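Local structure of 3-Hydroxyacyl-CoA dehydrogenase (Ralstonia eutropha H16, 4PZD) at residues Arg4-Val9 against Ile85-Ala90; Ile100-Asp105 against Ala127-Arg132; Val112-Asn117 against Asp134-Met139. The protein probably catalyses the NAD-dependent oxidation of (3S)-3-hydroxyacyl-CoA to 3-oxoacyl-CoA. All coordinates share one frame; numbering follows the deposited sequence.

Contact 1: residues Arg4-Val9 against Ile85-Ala90. With NAD (nicotinamide-adenine-dinucleotide), chain J.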
loop_
_atom_site.group_PDB
_atom_site.type_symbol
_atom_site.label_atom_id
_atom_site.label_comp_id
_atom_site.label_asym_id
_atom_site.label_seq_id
_atom_site.Cartn_x
_atom_site.Cartn_y
_atom_site.Cartn_z
ATOM N N ARG A 4 33.696 5.701 14.249
ATOM C CA ARG A 4 34.223 6.519 13.145
ATOM C C ARG A 4 34.688 5.698 11.937
ATOM O O ARG A 4 34.865 6.264 10.859
ATOM C CB ARG A 4 35.352 7.444 13.629
ATOM C CG ARG A 4 35.531 8.721 12.791
ATOM C CD ARG A 4 36.384 9.786 13.492
ATOM N NE ARG A 4 37.833 9.600 13.301
ATOM C CZ ARG A 4 38.581 10.176 12.348
ATOM N NH1 ARG A 4 38.051 11.004 11.452
ATOM N NH2 ARG A 4 39.882 9.919 12.285
ATOM N N THR A 5 34.853 4.380 12.102
ATOM C CA THR A 5 35.288 3.489 11.005
ATOM C C THR A 5 34.427 2.224 10.814
ATOM O O THR A 5 34.437 1.341 11.676
ATOM C CB THR A 5 36.726 3.016 11.229
ATOM O OG1 THR A 5 37.527 4.124 11.648
ATOM C CG2 THR A 5 37.302 2.395 9.938
ATOM N N VAL A 6 33.747 2.127 9.662
ATOM C CA VAL A 6 32.776 1.051 9.366
ATOM C C VAL A 6 33.297 -0.023 8.406
ATOM O O VAL A 6 33.502 0.240 7.212
ATOM C CB VAL A 6 31.496 1.622 8.714
ATOM C CG1 VAL A 6 30.561 0.502 8.254
ATOM C CG2 VAL A 6 30.793 2.578 9.666
ATOM N N GLY A 7 33.458 -1.240 8.920
ATOM C CA GLY A 7 33.757 -2.407 8.086
ATOM C C GLY A 7 32.601 -2.748 7.140
ATOM O O GLY A 7 31.430 -2.705 7.527
ATOM N N ILE A 8 32.923 -3.052 5.886
ATOM C CA ILE A 8 31.931 -3.561 4.956
ATOM C C ILE A 8 32.466 -4.760 4.196
ATOM O O ILE A 8 33.488 -4.655 3.507
ATOM C CB ILE A 8 31.503 -2.508 3.940
ATOM C CG1 ILE A 8 30.876 -1.323 4.667
ATOM C CG2 ILE A 8 30.505 -3.120 2.960
ATOM C CD1 ILE A 8 30.141 -0.358 3.759
ATOM N N VAL A 9 31.766 -5.887 4.310
ATOM C CA VAL A 9 32.078 -7.037 3.491
ATOM C C VAL A 9 31.057 -7.162 2.382
ATOM O O VAL A 9 29.871 -7.326 2.628
ATOM C CB VAL A 9 32.195 -8.330 4.303
ATOM C CG1 VAL A 9 32.337 -9.531 3.377
ATOM C CG2 VAL A 9 33.403 -8.246 5.223
ATOM N N ILE A 85 32.899 -1.442 13.480
ATOM C CA ILE A 85 31.778 -2.325 13.207
ATOM C C ILE A 85 31.880 -2.820 11.763
ATOM O O ILE A 85 32.245 -2.061 10.863
ATOM C CB ILE A 85 30.446 -1.574 13.378
ATOM C CG1 ILE A 85 29.263 -2.488 13.066
ATOM C CG2 ILE A 85 30.394 -0.340 12.473
ATOM C CD1 ILE A 85 27.926 -1.790 13.194
ATOM N N VAL A 86 31.542 -4.086 11.548
ATOM C CA VAL A 86 31.517 -4.659 10.213
ATOM C C VAL A 86 30.092 -5.016 9.829
ATOM O O VAL A 86 29.381 -5.665 10.596
ATOM C CB VAL A 86 32.351 -5.953 10.129
ATOM C CG1 VAL A 86 32.633 -6.304 8.669
ATOM C CG2 VAL A 86 33.647 -5.819 10.926
ATOM N N ILE A 87 29.703 -4.616 8.626
ATOM C CA ILE A 87 28.425 -4.983 8.038
ATOM C C ILE A 87 28.651 -5.964 6.894
ATOM O O ILE A 87 29.327 -5.615 5.932
ATOM C CB ILE A 87 27.726 -3.749 7.431
ATOM C CG1 ILE A 87 27.447 -2.691 8.523
ATOM C CG2 ILE A 87 26.466 -4.175 6.667
ATOM C CD1 ILE A 87 26.787 -1.434 8.006
ATOM N N GLU A 88 28.071 -7.167 7.001
ATOM C CA GLU A 88 28.107 -8.154 5.933
ATOM C C GLU A 88 27.033 -7.801 4.949
ATOM O O GLU A 88 25.934 -7.453 5.337
ATOM C CB GLU A 88 27.885 -9.575 6.465
ATOM C CG GLU A 88 27.948 -10.679 5.399
ATOM C CD GLU A 88 26.613 -10.898 4.709
ATOM O OE1 GLU A 88 25.666 -11.319 5.399
ATOM O OE2 GLU A 88 26.497 -10.645 3.491
ATOM N N ALA A 89 27.352 -7.925 3.667
ATOM C CA ALA A 89 26.484 -7.438 2.615
ATOM C C ALA A 89 26.858 -8.074 1.275
ATOM O O ALA A 89 26.828 -7.446 0.208
ATOM C CB ALA A 89 26.587 -5.917 2.552
ATOM N N ALA A 90 27.180 -9.352 1.348
ATOM C CA ALA A 90 27.762 -10.079 0.234
ATOM C C ALA A 90 26.799 -11.075 -0.395
ATOM O O ALA A 90 26.907 -11.333 -1.607
ATOM C CB ALA A 90 29.005 -10.804 0.705
HETATM P PA NAD J . 25.474 -7.776 -5.968
HETATM O O1A NAD J . 25.252 -8.894 -6.958
HETATM O O2A NAD J . 25.280 -6.349 -6.432
HETATM O O5B NAD J . 26.979 -7.937 -5.408
HETATM C C5B NAD J . 27.337 -8.904 -4.415
HETATM C C4B NAD J . 28.767 -8.640 -3.951
HETATM O O4B NAD J . 29.089 -9.470 -2.821
HETATM C C3B NAD J . 29.785 -8.925 -5.068
HETATM O O3B NAD J . 30.624 -7.784 -5.362
HETATM C C2B NAD J . 30.568 -10.124 -4.544
HETATM O O2B NAD J . 31.938 -10.167 -4.986
HETATM C C1B NAD J . 30.418 -9.993 -3.022
HETATM N N9A NAD J . 30.768 -11.284 -2.334
HETATM C C8A NAD J . 30.300 -12.536 -2.586
HETATM N N7A NAD J . 30.904 -13.442 -1.760
HETATM C C5A NAD J . 31.776 -12.780 -0.973
HETATM C C6A NAD J . 32.739 -13.121 0.124
HETATM N N6A NAD J . 32.882 -14.414 0.549
HETATM N N1A NAD J . 33.469 -12.105 0.686
HETATM C C2A NAD J . 33.333 -10.821 0.267
HETATM N N3A NAD J . 32.471 -10.454 -0.718
HETATM C C4A NAD J . 31.686 -11.363 -1.360
HETATM O O3 NAD J . 24.574 -8.081 -4.657
HETATM P PN NAD J . 23.932 -6.997 -3.638
HETATM O O1N NAD J . 22.726 -6.371 -4.305
HETATM O O2N NAD J . 25.028 -6.113 -3.077
HETATM O O5D NAD J . 23.363 -7.979 -2.479
HETATM C C5D NAD J . 24.065 -8.213 -1.263
HETATM C C4D NAD J . 23.142 -8.777 -0.183
HETATM O O4D NAD J . 22.344 -7.758 0.438
HETATM C C3D NAD J . 22.129 -9.783 -0.683
HETATM O O3D NAD J . 22.692 -11.078 -0.827
HETATM C C2D NAD J . 21.088 -9.706 0.406
HETATM O O2D NAD J . 21.534 -10.442 1.548
HETATM C C1D NAD J . 21.036 -8.254 0.792
HETATM N N1N NAD J . 19.898 -7.561 0.124
HETATM C C2N NAD J . 19.835 -7.469 -1.225
HETATM C C3N NAD J . 18.784 -6.821 -1.883
HETATM C C7N NAD J . 18.798 -6.753 -3.396
HETATM O O7N NAD J . 17.817 -7.087 -4.034
HETATM N N7N NAD J . 19.892 -6.323 -4.032
HETATM C C4N NAD J . 17.762 -6.251 -1.112
HETATM C C5N NAD J . 17.834 -6.346 0.273
HETATM C C6N NAD J . 18.910 -7.012 0.869
#

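Contact 2: residues Ile100-Asp105 against Ala127-Arg132. With NAD (nicotinamide-adenine-dinucleotide), chain J.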
loop_
_atom_site.group_PDB
_atom_site.type_symbol
_atom_site.label_atom_id
_atom_site.label_comp_id
_atom_site.label_asym_id
_atom_site.label_seq_id
_atom_site.Cartn_x
_atom_site.Cartn_y
_atom_site.Cartn_z
ATOM N N ILE A 100 31.181 -16.360 6.097
ATOM C CA ILE A 100 31.668 -14.989 6.085
ATOM C C ILE A 100 31.650 -14.416 7.473
ATOM O O ILE A 100 32.663 -13.906 7.926
ATOM C CB ILE A 100 30.887 -14.099 5.121
ATOM C CG1 ILE A 100 31.191 -14.519 3.680
ATOM C CG2 ILE A 100 31.273 -12.639 5.287
ATOM C CD1 ILE A 100 30.122 -14.090 2.698
ATOM N N LEU A 101 30.536 -14.569 8.176
ATOM C CA LEU A 101 30.416 -14.059 9.551
ATOM C C LEU A 101 31.394 -14.697 10.536
ATOM O O LEU A 101 31.945 -14.010 11.408
ATOM C CB LEU A 101 28.984 -14.219 10.064
ATOM C CG LEU A 101 27.893 -13.401 9.348
ATOM C CD1 LEU A 101 26.533 -13.830 9.873
ATOM C CD2 LEU A 101 28.073 -11.894 9.505
ATOM N N LYS A 102 31.630 -15.996 10.402
ATOM C CA LYS A 102 32.623 -16.675 11.242
ATOM C C LYS A 102 34.035 -16.140 10.980
ATOM O O LYS A 102 34.806 -15.880 11.900
ATOM C CB LYS A 102 32.620 -18.157 10.946
ATOM C CG LYS A 102 31.336 -18.877 11.297
ATOM C CD LYS A 102 31.481 -19.620 12.607
ATOM C CE LYS A 102 30.414 -20.685 12.741
ATOM N NZ LYS A 102 30.669 -21.828 11.824
ATOM N N GLN A 103 34.375 -16.001 9.709
ATOM C CA GLN A 103 35.658 -15.431 9.332
ATOM C C GLN A 103 35.813 -14.033 9.918
ATOM O O GLN A 103 36.829 -13.721 10.541
ATOM C CB GLN A 103 35.754 -15.382 7.818
ATOM C CG GLN A 103 37.103 -15.006 7.257
ATOM C CD GLN A 103 36.982 -14.732 5.780
ATOM O OE1 GLN A 103 36.474 -15.567 5.038
ATOM N NE2 GLN A 103 37.398 -13.542 5.349
ATOM N N ILE A 104 34.789 -13.208 9.718
ATOM C CA ILE A 104 34.735 -11.875 10.321
ATOM C C ILE A 104 34.846 -11.950 11.837
ATOM O O ILE A 104 35.594 -11.199 12.447
ATOM C CB ILE A 104 33.428 -11.150 10.001
ATOM C CG1 ILE A 104 33.322 -10.874 8.498
ATOM C CG2 ILE A 104 33.364 -9.839 10.776
ATOM C CD1 ILE A 104 31.926 -10.498 8.045
ATOM N N ASP A 105 34.082 -12.854 12.436
ATOM C CA ASP A 105 34.119 -13.057 13.877
ATOM C C ASP A 105 35.515 -13.363 14.375
ATOM O O ASP A 105 35.898 -12.903 15.441
ATOM C CB ASP A 105 33.201 -14.204 14.266
ATOM C CG ASP A 105 32.955 -14.273 15.746
ATOM O OD1 ASP A 105 32.705 -13.199 16.334
ATOM O OD2 ASP A 105 32.971 -15.397 16.308
ATOM N N ALA A 127 23.167 -14.590 14.392
ATOM C CA ALA A 127 23.776 -14.208 15.660
ATOM C C ALA A 127 24.344 -15.445 16.406
ATOM O O ALA A 127 25.458 -15.397 16.952
ATOM C CB ALA A 127 22.764 -13.469 16.532
ATOM N N ALA A 128 23.602 -16.556 16.420
ATOM C CA ALA A 128 24.081 -17.774 17.133
ATOM C C ALA A 128 25.405 -18.378 16.635
ATOM O O ALA A 128 26.063 -19.079 17.411
ATOM C CB ALA A 128 23.016 -18.857 17.123
ATOM N N VAL A 129 25.789 -18.136 15.366
ATOM C CA VAL A 129 27.054 -18.681 14.827
ATOM C C VAL A 129 28.291 -17.888 15.238
ATOM O O VAL A 129 29.390 -18.406 15.115
ATOM C CB VAL A 129 27.102 -18.790 13.283
ATOM C CG1 VAL A 129 25.846 -19.425 12.744
ATOM C CG2 VAL A 129 27.373 -17.449 12.604
ATOM N N THR A 130 28.110 -16.642 15.686
ATOM C CA THR A 130 29.212 -15.838 16.194
ATOM C C THR A 130 29.488 -16.136 17.676
ATOM O O THR A 130 28.618 -16.619 18.384
ATOM C CB THR A 130 28.948 -14.329 15.998
ATOM O OG1 THR A 130 27.940 -13.865 16.894
ATOM C CG2 THR A 130 28.511 -14.032 14.592
ATOM N N SER A 131 30.711 -15.868 18.126
ATOM C CA SER A 131 31.120 -16.135 19.515
ATOM C C SER A 131 30.523 -15.139 20.517
ATOM O O SER A 131 30.498 -15.423 21.713
ATOM C CB SER A 131 32.633 -16.032 19.652
ATOM O OG SER A 131 33.003 -14.658 19.740
ATOM N N ARG A 132 30.135 -13.954 20.044
ATOM C CA ARG A 132 29.413 -12.985 20.886
ATOM C C ARG A 132 28.118 -12.556 20.200
ATOM O O ARG A 132 28.093 -11.564 19.488
ATOM C CB ARG A 132 30.287 -11.769 21.223
ATOM C CG ARG A 132 31.494 -12.101 22.109
ATOM C CD ARG A 132 31.150 -12.391 23.578
ATOM N NE ARG A 132 30.354 -11.326 24.206
ATOM C CZ ARG A 132 30.789 -10.091 24.478
ATOM N NH1 ARG A 132 32.033 -9.712 24.190
ATOM N NH2 ARG A 132 29.969 -9.210 25.039
HETATM P PA NAD J . 25.474 -7.776 -5.968
HETATM O O1A NAD J . 25.252 -8.894 -6.958
HETATM O O2A NAD J . 25.280 -6.349 -6.432
HETATM O O5B NAD J . 26.979 -7.937 -5.408
HETATM C C5B NAD J . 27.337 -8.904 -4.415
HETATM C C4B NAD J . 28.767 -8.640 -3.951
HETATM O O4B NAD J . 29.089 -9.470 -2.821
HETATM C C3B NAD J . 29.785 -8.925 -5.068
HETATM O O3B NAD J . 30.624 -7.784 -5.362
HETATM C C2B NAD J . 30.568 -10.124 -4.544
HETATM O O2B NAD J . 31.938 -10.167 -4.986
HETATM C C1B NAD J . 30.418 -9.993 -3.022
HETATM N N9A NAD J . 30.768 -11.284 -2.334
HETATM C C8A NAD J . 30.300 -12.536 -2.586
HETATM N N7A NAD J . 30.904 -13.442 -1.760
HETATM C C5A NAD J . 31.776 -12.780 -0.973
HETATM C C6A NAD J . 32.739 -13.121 0.124
HETATM N N6A NAD J . 32.882 -14.414 0.549
HETATM N N1A NAD J . 33.469 -12.105 0.686
HETATM C C2A NAD J . 33.333 -10.821 0.267
HETATM N N3A NAD J . 32.471 -10.454 -0.718
HETATM C C4A NAD J . 31.686 -11.363 -1.360
HETATM O O3 NAD J . 24.574 -8.081 -4.657
HETATM P PN NAD J . 23.932 -6.997 -3.638
HETATM O O1N NAD J . 22.726 -6.371 -4.305
HETATM O O2N NAD J . 25.028 -6.113 -3.077
HETATM O O5D NAD J . 23.363 -7.979 -2.479
HETATM C C5D NAD J . 24.065 -8.213 -1.263
HETATM C C4D NAD J . 23.142 -8.777 -0.183
HETATM O O4D NAD J . 22.344 -7.758 0.438
HETATM C C3D NAD J . 22.129 -9.783 -0.683
HETATM O O3D NAD J . 22.692 -11.078 -0.827
HETATM C C2D NAD J . 21.088 -9.706 0.406
HETATM O O2D NAD J . 21.534 -10.442 1.548
HETATM C C1D NAD J . 21.036 -8.254 0.792
HETATM N N1N NAD J . 19.898 -7.561 0.124
HETATM C C2N NAD J . 19.835 -7.469 -1.225
HETATM C C3N NAD J . 18.784 -6.821 -1.883
HETATM C C7N NAD J . 18.798 -6.753 -3.396
HETATM O O7N NAD J . 17.817 -7.087 -4.034
HETATM N N7N NAD J . 19.892 -6.323 -4.032
HETATM C C4N NAD J . 17.762 -6.251 -1.112
HETATM C C5N NAD J . 17.834 -6.346 0.273
HETATM C C6N NAD J . 18.910 -7.012 0.869
#

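Contact 3: residues Val112-Asn117 against Asp134-Met139. With NAD (nicotinamide-adenine-dinucleotide), chain J.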
loop_
_atom_site.group_PDB
_atom_site.type_symbol
_atom_site.label_atom_id
_atom_site.label_comp_id
_atom_site.label_asym_id
_atom_site.label_seq_id
_atom_site.Cartn_x
_atom_site.Cartn_y
_atom_site.Cartn_z
ATOM N N VAL A 112 33.652 -5.454 19.014
ATOM C CA VAL A 112 33.237 -4.916 17.718
ATOM C C VAL A 112 31.874 -5.504 17.387
ATOM O O VAL A 112 31.593 -6.660 17.675
ATOM C CB VAL A 112 34.268 -5.233 16.589
ATOM C CG1 VAL A 112 33.652 -5.076 15.207
ATOM C CG2 VAL A 112 35.502 -4.338 16.717
ATOM N N ILE A 113 31.027 -4.686 16.793
ATOM C CA ILE A 113 29.698 -5.112 16.419
ATOM C C ILE A 113 29.744 -5.708 15.033
ATOM O O ILE A 113 30.376 -5.148 14.131
ATOM C CB ILE A 113 28.713 -3.936 16.414
ATOM C CG1 ILE A 113 28.442 -3.478 17.862
ATOM C CG2 ILE A 113 27.430 -4.343 15.690
ATOM C CD1 ILE A 113 27.635 -2.202 17.990
ATOM N N ILE A 114 29.059 -6.832 14.881
ATOM C CA ILE A 114 28.872 -7.454 13.593
ATOM C C ILE A 114 27.385 -7.409 13.158
ATOM O O ILE A 114 26.482 -7.872 13.873
ATOM C CB ILE A 114 29.370 -8.908 13.639
ATOM C CG1 ILE A 114 30.798 -8.946 14.195
ATOM C CG2 ILE A 114 29.262 -9.540 12.259
ATOM C CD1 ILE A 114 31.376 -10.345 14.321
ATOM N N ALA A 115 27.138 -6.837 11.985
ATOM C CA ALA A 115 25.803 -6.765 11.432
ATOM C C ALA A 115 25.760 -7.588 10.166
ATOM O O ALA A 115 26.797 -7.986 9.632
ATOM C CB ALA A 115 25.427 -5.328 11.126
ATOM N N SER A 116 24.539 -7.848 9.710
ATOM C CA SER A 116 24.286 -8.548 8.455
ATOM C C SER A 116 23.067 -7.952 7.792
ATOM O O SER A 116 22.001 -7.887 8.387
ATOM C CB SER A 116 24.074 -10.051 8.692
ATOM O OG SER A 116 24.516 -10.828 7.589
ATOM N N ASN A 117 23.255 -7.467 6.578
ATOM C CA ASN A 117 22.155 -7.058 5.735
ATOM C C ASN A 117 21.454 -8.316 5.190
ATOM O O ASN A 117 22.105 -9.273 4.759
ATOM C CB ASN A 117 22.697 -6.221 4.582
ATOM C CG ASN A 117 21.615 -5.532 3.799
ATOM O OD1 ASN A 117 21.320 -5.890 2.665
ATOM N ND2 ASN A 117 21.037 -4.517 4.385
ATOM N N ASP A 134 25.407 -11.322 21.419
ATOM C CA ASP A 134 24.889 -10.044 21.909
ATOM C C ASP A 134 25.451 -8.838 21.173
ATOM O O ASP A 134 24.907 -7.717 21.255
ATOM C CB ASP A 134 25.208 -9.895 23.381
ATOM C CG ASP A 134 26.678 -9.621 23.616
ATOM O OD1 ASP A 134 27.465 -10.567 23.417
ATOM O OD2 ASP A 134 27.028 -8.464 23.973
ATOM N N ARG A 135 26.555 -9.055 20.467
ATOM C CA ARG A 135 27.173 -8.011 19.632
ATOM C C ARG A 135 26.711 -8.060 18.168
ATOM O O ARG A 135 27.235 -7.319 17.345
ATOM C CB ARG A 135 28.705 -8.131 19.707
ATOM C CG ARG A 135 29.296 -7.657 21.027
ATOM C CD ARG A 135 29.485 -6.150 21.012
ATOM N NE ARG A 135 28.769 -5.478 22.094
ATOM C CZ ARG A 135 28.607 -4.156 22.192
ATOM N NH1 ARG A 135 29.119 -3.325 21.281
ATOM N NH2 ARG A 135 27.925 -3.664 23.219
ATOM N N PHE A 136 25.731 -8.922 17.862
ATOM C CA PHE A 136 25.203 -9.092 16.510
ATOM C C PHE A 136 23.823 -8.472 16.316
ATOM O O PHE A 136 22.960 -8.591 17.173
ATOM C CB PHE A 136 25.125 -10.579 16.183
ATOM C CG PHE A 136 24.823 -10.859 14.747
ATOM C CD1 PHE A 136 25.822 -10.871 13.819
ATOM C CD2 PHE A 136 23.534 -11.100 14.334
ATOM C CE1 PHE A 136 25.544 -11.115 12.494
ATOM C CE2 PHE A 136 23.246 -11.344 13.013
ATOM C CZ PHE A 136 24.252 -11.349 12.091
ATOM N N ILE A 137 23.600 -7.878 15.152
ATOM C CA ILE A 137 22.317 -7.298 14.825
ATOM C C ILE A 137 22.044 -7.300 13.304
ATOM O O ILE A 137 22.965 -7.258 12.480
ATOM C CB ILE A 137 22.265 -5.849 15.341
ATOM C CG1 ILE A 137 20.845 -5.281 15.246
ATOM C CG2 ILE A 137 23.232 -4.965 14.552
ATOM C CD1 ILE A 137 20.668 -3.949 15.945
ATOM N N GLY A 138 20.762 -7.330 12.947
ATOM C CA GLY A 138 20.338 -7.295 11.568
ATOM C C GLY A 138 20.167 -5.888 11.051
ATOM O O GLY A 138 19.644 -5.004 11.716
ATOM N N MET A 139 20.600 -5.673 9.835
ATOM C CA MET A 139 20.190 -4.496 9.129
ATOM C C MET A 139 19.513 -4.943 7.846
ATOM O O MET A 139 19.738 -6.048 7.356
ATOM C CB MET A 139 21.396 -3.619 8.871
ATOM C CG MET A 139 22.086 -3.264 10.177
ATOM S SD MET A 139 23.578 -2.278 10.009
ATOM C CE MET A 139 22.930 -0.607 9.998
HETATM P PA NAD J . 25.474 -7.776 -5.968
HETATM O O1A NAD J . 25.252 -8.894 -6.958
HETATM O O2A NAD J . 25.280 -6.349 -6.432
HETATM O O5B NAD J . 26.979 -7.937 -5.408
HETATM C C5B NAD J . 27.337 -8.904 -4.415
HETATM C C4B NAD J . 28.767 -8.640 -3.951
HETATM O O4B NAD J . 29.089 -9.470 -2.821
HETATM C C3B NAD J . 29.785 -8.925 -5.068
HETATM O O3B NAD J . 30.624 -7.784 -5.362
HETATM C C2B NAD J . 30.568 -10.124 -4.544
HETATM O O2B NAD J . 31.938 -10.167 -4.986
HETATM C C1B NAD J . 30.418 -9.993 -3.022
HETATM N N9A NAD J . 30.768 -11.284 -2.334
HETATM C C8A NAD J . 30.300 -12.536 -2.586
HETATM N N7A NAD J . 30.904 -13.442 -1.760
HETATM C C5A NAD J . 31.776 -12.780 -0.973
HETATM C C6A NAD J . 32.739 -13.121 0.124
HETATM N N6A NAD J . 32.882 -14.414 0.549
HETATM N N1A NAD J . 33.469 -12.105 0.686
HETATM C C2A NAD J . 33.333 -10.821 0.267
HETATM N N3A NAD J . 32.471 -10.454 -0.718
HETATM C C4A NAD J . 31.686 -11.363 -1.360
HETATM O O3 NAD J . 24.574 -8.081 -4.657
HETATM P PN NAD J . 23.932 -6.997 -3.638
HETATM O O1N NAD J . 22.726 -6.371 -4.305
HETATM O O2N NAD J . 25.028 -6.113 -3.077
HETATM O O5D NAD J . 23.363 -7.979 -2.479
HETATM C C5D NAD J . 24.065 -8.213 -1.263
HETATM C C4D NAD J . 23.142 -8.777 -0.183
HETATM O O4D NAD J . 22.344 -7.758 0.438
HETATM C C3D NAD J . 22.129 -9.783 -0.683
HETATM O O3D NAD J . 22.692 -11.078 -0.827
HETATM C C2D NAD J . 21.088 -9.706 0.406
HETATM O O2D NAD J . 21.534 -10.442 1.548
HETATM C C1D NAD J . 21.036 -8.254 0.792
HETATM N N1N NAD J . 19.898 -7.561 0.124
HETATM C C2N NAD J . 19.835 -7.469 -1.225
HETATM C C3N NAD J . 18.784 -6.821 -1.883
HETATM C C7N NAD J . 18.798 -6.753 -3.396
HETATM O O7N NAD J . 17.817 -7.087 -4.034
HETATM N N7N NAD J . 19.892 -6.323 -4.032
HETATM C C4N NAD J . 17.762 -6.251 -1.112
HETATM C C5N NAD J . 17.834 -6.346 0.273
HETATM C C6N NAD J . 18.910 -7.012 0.869
#

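Contact 1: residues Arg4-Val9 against Ile85-Ala90
In the central sheet of the NAD-binding domain, strand 5-9 runs beside strand 85-88, and Val9 and Ala90 carry this pairing up to the bound cofactor. The strands are parallel, their axes turned by 26°, and backbone bonds alternate between them: Ile87 N reaches Gly7 O at 2.8 Å, and Val9 N reaches Ile87 O at 2.9 Å. Past the end of strand 85-88, a weak bond from Ala89 N to Val9 O is the last of the series. Val6 and Ile85 lie side by side on one face, CG2 of Val6 4.1 Å from CG2 of Ile85, and Val6 CG1 meets Ile87 CD1 beyond them. Ile8 and Ile87 extend this apolar face, and Ile18 of helix 13-23 packs on both.

This is the core of a Rossmann fold, in which the first strand leads into the glycine-rich turn of Gly10, Gly12 and Gly15 and the dinucleotide lies across the C-terminal strand ends. The opposite face bears Val86, Val9 and Glu88. Val9 uses its two branches differently: with chi1 at 172°, CG1 lies anti to the backbone N and comes within 3.5 Å of NAD C2A, while CG2 slants against Val86 CG1 at 4.0 Å. The Ala90 methyl, CB, meets the adenine close to its glycosidic bond, 3.4 Å from NAD C4A. Glu88 OE2 accepts a nearly straight bond from Ala90 N (2.6 Å) and a second from Thr91 N, holding the backbone at Ala90 and Thr91, beside the adenosine, to the end of the strand; its other oxygen, OE1, forms a salt bridge with Lys97.

Contact 2: residues Ile100-Asp105 against Ala127-Arg132
Asp105 and Ser131 supply the polar part of this contact between helix 94-107 and the loop leading to strand 136-141. The amide N of Ser131 donates to Asp105 OD2 at 2.9 Å with 158° at the hydrogen, approaching from above the carboxylate plane. The Asp105 side chain reaches the loop because its CG stands anti to the backbone N (chi1 -167°), and Ser131 CB lies 3.4 Å from the same OD2. OD1 of Asp105 rests near Thr130 CB at 3.9 Å, and the carboxylate sits beside the Thr130-Ser131 peptide, on the side of its N-H.

A second group of bonds lies within the loop. Residues Ala127-Thr130 form a type I beta turn, and Ala127 O is gripped twice, by Thr130 N and by Thr130 OG1; the hydroxyl bond, 2.9 Å long, lies in the carbonyl plane on a lone pair. In the order of the Rossmann domain, this turn belongs to the crossover from strand 113-117 to strand 136-141, which shares one side of the sheet with helix 94-107.

Van der Waals packing is supplied by Val129. The Lys102 chain, bent at chi2, crosses the valine at about a right angle, with Lys102 CE 3.4 Å from Val129 O and 3.9 Å from Val129 CB. Farther inward, Leu101 CB touches Val129 CG2 at 4.4 Å, and the leucine continues onto Ile114 and Phe136 of the sheet.

Contact 3: residues Val112-Asn117 against Asp134-Met139
Ile114 and Phe136 meet at about a right angle in the apolar centre of this strand pair, Ile114 CG2 lying 4.0 Å from Phe136 CD1. With CG anti to the backbone N (chi1 -170°), the phenylalanine ring leans toward strand 113-117 and passes obliquely along the Ile114 carbonyl, its CZ 3.6 Å from Ser116 CB. On the opposite face the small Ala115 receives two side chains: its CB is 4.1 Å from Ile137 CG2 and 3.7 Å from Met139 SD.

Between these faces strands 113-117 and 136-141 run parallel; four backbone bonds join the segments, the first of them to Arg135 O just before the second strand. Ile114 N donates to this oxygen at 3.1 Å, Ile137 N and Ser116 N continue through Ile114 O and Ile137 O, and Met139 N meets Ser116 O at 3.0 Å. At the N-terminal edge the Arg135 chain bends at chi2 and chi3 and slants across Ile113, bringing NH1 within 3.5 Å of Ile113 CG1. A long ion pair joins Arg135 NE to Asp134 OD2, which sits at the edge of the guanidinium in its plane.

The two strands are the beta members of a beta-alpha-beta crossover of the Rossmann domain. Its helix 123-127 covers Phe136, helix 94-107 packs on the same side, helix 161-173 lies against Ile113 and Met139, and strand 85-88 borders strand 113-117 on its other flank.

How the contacts relate
Contacts 1 and 3 are buried strand pairings in the parallel part of one mixed sheet, joined because strands 85-88 and 113-117 are neighbours: Val86 O and Glu88 O probably accept from Ala115 N and Asn117 N. Contact 2 is only partly buried and lies outside the sheet, where helix 94-107 meets a loop. Its chemistry differs accordingly, with one backbone-to-carboxylate bond and little apolar packing in place of serial strand bonding. The helix nevertheless serves all three, since Ile100 and Ile104 rest on Val9 and Leu101 on Glu88, while it also packs on the strands of contact 3. Residues of all three contacts come close to NAD; in contact 2 this is Ile100, beside the adenine amino group.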